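Local coordinates for esterase A (Caulobacter crescentus, PDB 5GKV), which probably hydrolyses ester bonds and, as a penicillin-binding protein homologue, belongs to the serine beta-lactamase superfamily, at residues A[140-145]-A[244-248]; A[236-241]-A[309-313]; A[147-151]-A[175-180]. One frame throughout, in Å; residues are numbered along the deposited sequence.

Interaction 1. Residues A[140-145]-A[244-248]; sequences DPAIWF and PWSSP
W144 grips the 244-248 loop with the edge and one face of its indole, tying together two loops that run between helices of a beta-lactamase-like fold. At the edge, NE1 of W144 donates to the backbone O of W245 over 2.7 Å. The N-H...O angle is 152°, and the oxygen lies 3° out of the indole plane, though the donor is tilted out of the carbonyl plane. CD of P248 lies over one face of the indole; CD1 of W144 comes to 3.4 Å from CA of P248. CB of W144 meets CG of P248 at 3.8 Å. CG of W144 stands anti to its carbonyl carbon (chi1 -53°), which carries the indole across to the other loop. F145 touches the same proline more loosely. CA of P141 rests 3.9 Å from CB of W245; the W245 indole itself leads away, and its NE1 bonds to the backbone O of F135. F135 also meets the W144 ring. Behind this shell, D140 to I143 forms a type I turn, braced as an Asx turn: N of A142 donates to OD1 of D140 at 2.8 Å, from above the carboxylate plane.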
loop_
_atom_site.group_PDB
_atom_site.type_symbol
_atom_site.label_atom_id
_atom_site.label_comp_id
_atom_site.label_asym_id
_atom_site.label_seq_id
_atom_site.Cartn_x
_atom_site.Cartn_y
_atom_site.Cartn_z
ATOM N N ASP A 140 -16.482 -4.384 -18.656
ATOM C CA ASP A 140 -15.560 -5.420 -19.096
ATOM C C ASP A 140 -14.519 -5.634 -18.004
ATOM O O ASP A 140 -13.867 -4.666 -17.593
ATOM C CB ASP A 140 -14.896 -4.999 -20.411
ATOM C CG ASP A 140 -13.889 -6.025 -20.941
ATOM O OD1 ASP A 140 -13.528 -6.988 -20.226
ATOM O OD2 ASP A 140 -13.437 -5.857 -22.097
ATOM N N PRO A 141 -14.338 -6.862 -17.503
ATOM C CA PRO A 141 -13.355 -7.083 -16.427
ATOM C C PRO A 141 -11.906 -6.883 -16.847
ATOM O O PRO A 141 -11.031 -6.847 -15.969
ATOM C CB PRO A 141 -13.611 -8.539 -16.011
ATOM C CG PRO A 141 -15.017 -8.827 -16.470
ATOM C CD PRO A 141 -15.172 -8.055 -17.742
ATOM N N ALA A 142 -11.612 -6.754 -18.141
ATOM C CA ALA A 142 -10.249 -6.478 -18.586
ATOM C C ALA A 142 -9.972 -4.989 -18.754
ATOM O O ALA A 142 -8.876 -4.626 -19.206
ATOM C CB ALA A 142 -9.956 -7.205 -19.904
ATOM N N ILE A 143 -10.933 -4.122 -18.408
ATOM C CA ILE A 143 -10.727 -2.684 -18.572
ATOM C C ILE A 143 -9.499 -2.237 -17.803
ATOM O O ILE A 143 -8.770 -1.343 -18.251
ATOM C CB ILE A 143 -11.980 -1.888 -18.137
ATOM C CG1 ILE A 143 -11.830 -0.415 -18.522
ATOM C CG2 ILE A 143 -12.214 -2.024 -16.643
ATOM C CD1 ILE A 143 -13.060 0.436 -18.232
ATOM N N TRP A 144 -9.221 -2.888 -16.664
ATOM C CA TRP A 144 -8.124 -2.481 -15.795
ATOM C C TRP A 144 -6.772 -2.559 -16.504
ATOM O O TRP A 144 -5.838 -1.849 -16.122
ATOM C CB TRP A 144 -8.113 -3.346 -14.532
ATOM C CG TRP A 144 -9.441 -3.400 -13.775
ATOM C CD1 TRP A 144 -10.296 -4.468 -13.687
ATOM C CD2 TRP A 144 -10.042 -2.342 -13.010
ATOM N NE1 TRP A 144 -11.386 -4.142 -12.908
ATOM C CE2 TRP A 144 -11.255 -2.842 -12.483
ATOM C CE3 TRP A 144 -9.670 -1.021 -12.719
ATOM C CZ2 TRP A 144 -12.095 -2.067 -11.675
ATOM C CZ3 TRP A 144 -10.512 -0.249 -11.922
ATOM C CH2 TRP A 144 -11.711 -0.777 -11.409
ATOM N N PHE A 145 -6.645 -3.407 -17.533
ATOM C CA PHE A 145 -5.404 -3.498 -18.300
ATOM C C PHE A 145 -5.281 -2.428 -19.379
ATOM O O PHE A 145 -4.268 -2.392 -20.085
ATOM C CB PHE A 145 -5.279 -4.884 -18.935
ATOM C CG PHE A 145 -5.125 -5.983 -17.934
ATOM C CD1 PHE A 145 -3.890 -6.243 -17.358
ATOM C CD2 PHE A 145 -6.218 -6.745 -17.547
ATOM C CE1 PHE A 145 -3.743 -7.248 -16.426
ATOM C CE2 PHE A 145 -6.076 -7.761 -16.616
ATOM C CZ PHE A 145 -4.839 -8.011 -16.054
ATOM N N PRO A 244 -18.441 -8.760 -10.937
ATOM C CA PRO A 244 -17.528 -9.587 -11.749
ATOM C C PRO A 244 -16.316 -8.820 -12.248
ATOM O O PRO A 244 -15.279 -9.434 -12.532
ATOM C CB PRO A 244 -18.413 -10.053 -12.918
ATOM C CG PRO A 244 -19.810 -9.934 -12.417
ATOM C CD PRO A 244 -19.814 -8.755 -11.474
ATOM N N TRP A 245 -16.413 -7.496 -12.354
ATOM C CA TRP A 245 -15.331 -6.664 -12.850
ATOM C C TRP A 245 -14.600 -5.913 -11.741
ATOM O O TRP A 245 -13.740 -5.079 -12.041
ATOM C CB TRP A 245 -15.881 -5.674 -13.874
ATOM C CG TRP A 245 -16.998 -4.879 -13.316
ATOM C CD1 TRP A 245 -16.903 -3.728 -12.584
ATOM C CD2 TRP A 245 -18.396 -5.180 -13.411
ATOM N NE1 TRP A 245 -18.155 -3.289 -12.226
ATOM C CE2 TRP A 245 -19.090 -4.160 -12.721
ATOM C CE3 TRP A 245 -19.131 -6.214 -14.009
ATOM C CZ2 TRP A 245 -20.486 -4.138 -12.619
ATOM C CZ3 TRP A 245 -20.518 -6.187 -13.913
ATOM C CH2 TRP A 245 -21.181 -5.155 -13.223
ATOM N N SER A 246 -14.922 -6.177 -10.471
ATOM C CA SER A 246 -14.311 -5.417 -9.384
ATOM C C SER A 246 -12.789 -5.587 -9.343
ATOM O O SER A 246 -12.076 -4.662 -8.930
ATOM C CB SER A 246 -14.939 -5.813 -8.039
ATOM O OG SER A 246 -16.293 -5.366 -7.925
ATOM N N SER A 247 -12.264 -6.736 -9.778
ATOM C CA SER A 247 -10.816 -6.899 -9.737
ATOM C C SER A 247 -10.275 -7.231 -11.126
ATOM O O SER A 247 -10.997 -7.789 -11.958
ATOM C CB SER A 247 -10.412 -7.998 -8.744
ATOM O OG SER A 247 -10.716 -9.271 -9.273
ATOM N N PRO A 248 -9.006 -6.887 -11.414
ATOM C CA PRO A 248 -8.433 -7.112 -12.748
ATOM C C PRO A 248 -8.367 -8.585 -13.144
ATOM O O PRO A 248 -8.153 -9.419 -12.267
ATOM C CB PRO A 248 -7.023 -6.515 -12.624
ATOM C CG PRO A 248 -7.131 -5.520 -11.512
ATOM C CD PRO A 248 -8.076 -6.149 -10.539
#

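Interaction 2. Residues A[236-241]-A[309-313]; sequences AVEAAF and DLVLP
V311 is the main apolar residue that the 309-313 loop sets against helix 235-241, with its two methyls serving different turns. CG2 of V311 lies 3.8 Å from CB of A236, near the start of the segment. CG1 of V311, anti to its backbone N (chi1 177°), points to the later turn, 3.9 Å from CB of A240 and 3.5 Å from CE2 of F241. The F241 ring takes that methyl at its edge, close to the ring plane, so this is not a face contact. V237 flanks the same residue, with CG2 at 4.2 Å from CG1 of V311, while L310 and L312 add longer apolar touches to A236 and F241. Outside the pair, P171 packs on A240 and F241, and F230 meets the F241 ring.

The polar interactions act within the loop and around it. OD2 of D309 accepts from N of V311 at 2.8 Å and from N of L312 at 2.9 Å. Both donors approach on the anti side of the carboxylate but from opposite faces of its plane, which probably helps to hold the backbone that presents V311. Y169 N is a further donor to OD2, and S167 OG bonds to OD1. N234 bonds through OD1 to V237 N and through ND2 to L310 O, bridging helix and loop. D309 thus forms an Asx turn with V311 and, with L312 as well, an Asx motif, which sets V311 against helix 235-241 of the beta-lactamase-like fold.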
loop_
_atom_site.group_PDB
_atom_site.type_symbol
_atom_site.label_atom_id
_atom_site.label_comp_id
_atom_site.label_asym_id
_atom_site.label_seq_id
_atom_site.Cartn_x
_atom_site.Cartn_y
_atom_site.Cartn_z
ATOM N N ALA A 236 -21.387 1.239 -2.509
ATOM C CA ALA A 236 -19.940 1.438 -2.586
ATOM C C ALA A 236 -19.194 0.127 -2.380
ATOM O O ALA A 236 -18.314 -0.226 -3.173
ATOM C CB ALA A 236 -19.495 2.481 -1.554
ATOM N N VAL A 237 -19.528 -0.614 -1.321
ATOM C CA VAL A 237 -18.849 -1.895 -1.119
ATOM C C VAL A 237 -19.213 -2.860 -2.243
ATOM O O VAL A 237 -18.357 -3.597 -2.737
ATOM C CB VAL A 237 -19.153 -2.474 0.283
ATOM C CG1 VAL A 237 -20.590 -2.872 0.411
ATOM C CG2 VAL A 237 -18.233 -3.679 0.604
ATOM N N GLU A 238 -20.470 -2.822 -2.708
ATOM C CA GLU A 238 -20.888 -3.646 -3.842
ATOM C C GLU A 238 -20.015 -3.401 -5.068
ATOM O O GLU A 238 -19.481 -4.345 -5.667
ATOM C CB GLU A 238 -22.343 -3.356 -4.201
ATOM C CG GLU A 238 -23.366 -4.023 -3.334
ATOM C CD GLU A 238 -23.932 -5.270 -3.984
ATOM O OE1 GLU A 238 -24.483 -6.111 -3.241
ATOM O OE2 GLU A 238 -23.817 -5.403 -5.228
ATOM N N ALA A 239 -19.891 -2.135 -5.477
ATOM C CA ALA A 239 -19.091 -1.814 -6.655
ATOM C C ALA A 239 -17.613 -2.114 -6.418
ATOM O O ALA A 239 -16.912 -2.575 -7.333
ATOM C CB ALA A 239 -19.293 -0.349 -7.043
ATOM N N ALA A 240 -17.121 -1.870 -5.197
ATOM C CA ALA A 240 -15.685 -2.004 -4.940
ATOM C C ALA A 240 -15.242 -3.458 -4.996
ATOM O O ALA A 240 -14.159 -3.763 -5.510
ATOM C CB ALA A 240 -15.314 -1.411 -3.578
ATOM N N PHE A 241 -16.048 -4.372 -4.459
ATOM C CA PHE A 241 -15.564 -5.730 -4.220
ATOM C C PHE A 241 -16.416 -6.845 -4.812
ATOM O O PHE A 241 -15.884 -7.940 -5.017
ATOM C CB PHE A 241 -15.415 -5.984 -2.711
ATOM C CG PHE A 241 -14.137 -5.430 -2.124
ATOM C CD1 PHE A 241 -12.911 -6.004 -2.428
ATOM C CD2 PHE A 241 -14.157 -4.326 -1.284
ATOM C CE1 PHE A 241 -11.736 -5.496 -1.897
ATOM C CE2 PHE A 241 -12.982 -3.819 -0.752
ATOM C CZ PHE A 241 -11.774 -4.410 -1.059
ATOM N N ASP A 309 -15.738 3.519 7.649
ATOM C CA ASP A 309 -15.584 3.511 6.206
ATOM C C ASP A 309 -16.747 2.764 5.573
ATOM O O ASP A 309 -17.227 1.763 6.113
ATOM C CB ASP A 309 -14.254 2.862 5.817
ATOM C CG ASP A 309 -13.880 3.119 4.372
ATOM O OD1 ASP A 309 -13.168 4.107 4.108
ATOM O OD2 ASP A 309 -14.271 2.311 3.506
ATOM N N LEU A 310 -17.212 3.264 4.425
ATOM C CA LEU A 310 -18.349 2.644 3.756
ATOM C C LEU A 310 -18.004 1.291 3.149
ATOM O O LEU A 310 -18.913 0.496 2.874
ATOM C CB LEU A 310 -18.895 3.570 2.668
ATOM C CG LEU A 310 -19.386 4.942 3.132
ATOM C CD1 LEU A 310 -19.641 5.878 1.942
ATOM C CD2 LEU A 310 -20.654 4.735 3.978
ATOM N N VAL A 311 -16.720 1.008 2.939
ATOM C CA VAL A 311 -16.273 -0.184 2.230
ATOM C C VAL A 311 -15.479 -1.113 3.145
ATOM O O VAL A 311 -15.806 -2.295 3.283
ATOM C CB VAL A 311 -15.447 0.192 0.971
ATOM C CG1 VAL A 311 -14.912 -1.055 0.284
ATOM C CG2 VAL A 311 -16.304 1.015 -0.005
ATOM N N LEU A 312 -14.441 -0.598 3.782
ATOM C CA LEU A 312 -13.711 -1.403 4.755
ATOM C C LEU A 312 -14.451 -1.376 6.086
ATOM O O LEU A 312 -14.861 -0.303 6.541
ATOM C CB LEU A 312 -12.276 -0.900 4.924
ATOM C CG LEU A 312 -11.417 -0.976 3.655
ATOM C CD1 LEU A 312 -10.029 -0.361 3.878
ATOM C CD2 LEU A 312 -11.274 -2.404 3.159
ATOM N N PRO A 313 -14.680 -2.514 6.703
ATOM C CA PRO A 313 -15.518 -2.572 7.915
ATOM C C PRO A 313 -14.761 -2.167 9.178
ATOM O O PRO A 313 -14.596 -2.958 10.121
ATOM C CB PRO A 313 -15.963 -4.043 7.936
ATOM C CG PRO A 313 -14.846 -4.789 7.279
ATOM C CD PRO A 313 -14.318 -3.853 6.195
#

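Interaction 3. Residues A[147-151]-A[175-180]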
loop_
_atom_site.group_PDB
_atom_site.type_symbol
_atom_site.label_atom_id
_atom_site.label_comp_id
_atom_site.label_asym_id
_atom_site.label_seq_id
_atom_site.Cartn_x
_atom_site.Cartn_y
_atom_site.Cartn_z
ATOM N N TRP A 147 -5.118 1.354 -19.318
ATOM C CA TRP A 147 -5.010 2.533 -18.459
ATOM C C TRP A 147 -5.952 3.646 -18.906
ATOM O O TRP A 147 -6.719 4.188 -18.101
ATOM C CB TRP A 147 -3.570 3.049 -18.435
ATOM C CG TRP A 147 -3.399 4.170 -17.465
ATOM C CD1 TRP A 147 -3.522 5.510 -17.717
ATOM C CD2 TRP A 147 -3.106 4.045 -16.072
ATOM N NE1 TRP A 147 -3.304 6.227 -16.561
ATOM C CE2 TRP A 147 -3.057 5.347 -15.537
ATOM C CE3 TRP A 147 -2.885 2.953 -15.223
ATOM C CZ2 TRP A 147 -2.799 5.589 -14.186
ATOM C CZ3 TRP A 147 -2.621 3.189 -13.884
ATOM C CH2 TRP A 147 -2.574 4.503 -13.377
ATOM N N ASP A 148 -5.915 3.991 -20.195
ATOM C CA ASP A 148 -6.706 5.121 -20.678
ATOM C C ASP A 148 -8.202 4.848 -20.573
ATOM O O ASP A 148 -8.978 5.750 -20.237
ATOM C CB ASP A 148 -6.321 5.461 -22.117
ATOM C CG ASP A 148 -5.020 6.262 -22.208
ATOM O OD1 ASP A 148 -4.513 6.711 -21.158
ATOM O OD2 ASP A 148 -4.509 6.457 -23.336
ATOM N N ALA A 149 -8.636 3.620 -20.858
ATOM C CA ALA A 149 -10.066 3.338 -20.760
ATOM C C ALA A 149 -10.544 3.382 -19.310
ATOM O O ALA A 149 -11.644 3.874 -19.029
ATOM C CB ALA A 149 -10.400 1.992 -21.398
ATOM N N THR A 150 -9.721 2.905 -18.368
ATOM C CA THR A 150 -10.114 2.968 -16.961
ATOM C C THR A 150 -10.233 4.420 -16.495
ATOM O O THR A 150 -11.246 4.812 -15.897
ATOM C CB THR A 150 -9.117 2.191 -16.089
ATOM O OG1 THR A 150 -9.080 0.819 -16.503
ATOM C CG2 THR A 150 -9.517 2.248 -14.612
ATOM N N CYS A 151 -9.217 5.244 -16.783
ATOM C CA CYS A 151 -9.268 6.647 -16.367
ATOM C C CYS A 151 -10.430 7.380 -17.023
ATOM O O CYS A 151 -11.063 8.242 -16.401
ATOM C CB CYS A 151 -7.949 7.360 -16.694
ATOM S SG CYS A 151 -6.504 6.742 -15.770
ATOM N N GLY A 175 -5.683 3.573 -7.571
ATOM C CA GLY A 175 -4.400 3.571 -8.253
ATOM C C GLY A 175 -4.446 4.325 -9.560
ATOM O O GLY A 175 -3.446 4.922 -9.975
ATOM N N TYR A 176 -5.606 4.323 -10.220
ATOM C CA TYR A 176 -5.772 5.075 -11.451
ATOM C C TYR A 176 -5.989 6.554 -11.163
ATOM O O TYR A 176 -5.478 7.409 -11.897
ATOM C CB TYR A 176 -6.923 4.484 -12.267
ATOM C CG TYR A 176 -6.682 3.036 -12.642
ATOM C CD1 TYR A 176 -6.985 2.000 -11.750
ATOM C CD2 TYR A 176 -6.128 2.696 -13.884
ATOM C CE1 TYR A 176 -6.760 0.676 -12.086
ATOM C CE2 TYR A 176 -5.903 1.369 -14.231
ATOM C CZ TYR A 176 -6.220 0.363 -13.327
ATOM O OH TYR A 176 -5.996 -0.964 -13.647
ATOM N N LEU A 177 -6.710 6.878 -10.084
ATOM C CA LEU A 177 -6.853 8.275 -9.687
ATOM C C LEU A 177 -5.495 8.886 -9.348
ATOM O O LEU A 177 -5.103 9.914 -9.916
ATOM C CB LEU A 177 -7.806 8.401 -8.497
ATOM C CG LEU A 177 -9.263 7.983 -8.711
ATOM C CD1 LEU A 177 -10.087 8.257 -7.444
ATOM C CD2 LEU A 177 -9.842 8.696 -9.923
ATOM N N ALA A 178 -4.776 8.265 -8.405
ATOM C CA ALA A 178 -3.446 8.739 -8.032
ATOM C C ALA A 178 -2.491 8.696 -9.219
ATOM O O ALA A 178 -1.723 9.640 -9.439
ATOM C CB ALA A 178 -2.888 7.903 -6.876
ATOM N N GLY A 179 -2.524 7.605 -9.989
ATOM C CA GLY A 179 -1.555 7.436 -11.059
ATOM C C GLY A 179 -1.733 8.459 -12.161
ATOM O O GLY A 179 -0.755 8.940 -12.740
ATOM N N GLU A 180 -2.981 8.808 -12.470
ATOM C CA GLU A 180 -3.225 9.697 -13.597
ATOM C C GLU A 180 -2.949 11.143 -13.212
ATOM O O GLU A 180 -2.419 11.908 -14.021
ATOM C CB GLU A 180 -4.661 9.506 -14.111
ATOM C CG GLU A 180 -5.047 10.363 -15.308
ATOM C CD GLU A 180 -4.282 10.033 -16.578
ATOM O OE1 GLU A 180 -3.445 9.104 -16.569
ATOM O OE2 GLU A 180 -4.519 10.726 -17.595
HETATM O O HOH W 1 -5.603 8.965 -19.383
#
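The W147 side chain sets CG anti to its backbone N (chi1 -174°), swinging the indole off helix 147-156 toward helix 173-186, where E180, bent at its second torsion, turns its carboxylate back to meet it. These two helices of the beta-lactamase-like fold pass steeply: the axes of the short segments come within 10.2 Å at a signed crossing angle of -106°. NE1 of W147 donates to OE1 of E180 at 2.9 Å, nearly straight at 172°, with the oxygen in the indole plane but the donor above the carboxylate plane. The CZ2 edge of W147 lies against the backbone of G179 and N of E180, the lack of a side chain at G179 letting it come this near. CD2 of Y176 lies over the rim of one indole face, 3.5 Å from CE3 of W147; SG of C151 lies over the rim of the same face. The six-membered ring of W147 and the Y176 ring meet obliquely, centroids 4.8 Å apart. CG2 of T150 sits above the centre of the Y176 ring, 3.5 Å from its centroid, as a CH-pi contact. SG of C151 packs 3.7 Å from CB of E180. OE2 of E180 forms salt bridges with R184 and R183, which probably stabilise the negative charge of the carboxylate. A water bridges the helices, donating to OD1 of D148 at 3.1 Å and, weakly, to OE2 of E180.

Interaction 1 touches both of the others. Its centre lies about 13 Å from that of interaction 3 and about 17 Å from that of interaction 2. The step to interaction 3 is made by O of W144 and OH of Y176, 2.6 Å apart and probably hydrogen-bonded, so the tyrosine at the crossing of the two helices also holds the 140-145 loop. Toward interaction 2, OG of S246 probably bonds to O of A239 at 2.9 Å, linking the 244-248 loop to the end of the helix that precedes it. Interactions 2 and 3 do not meet: their nearest atoms are about 11 Å apart and their centres about 19 Å.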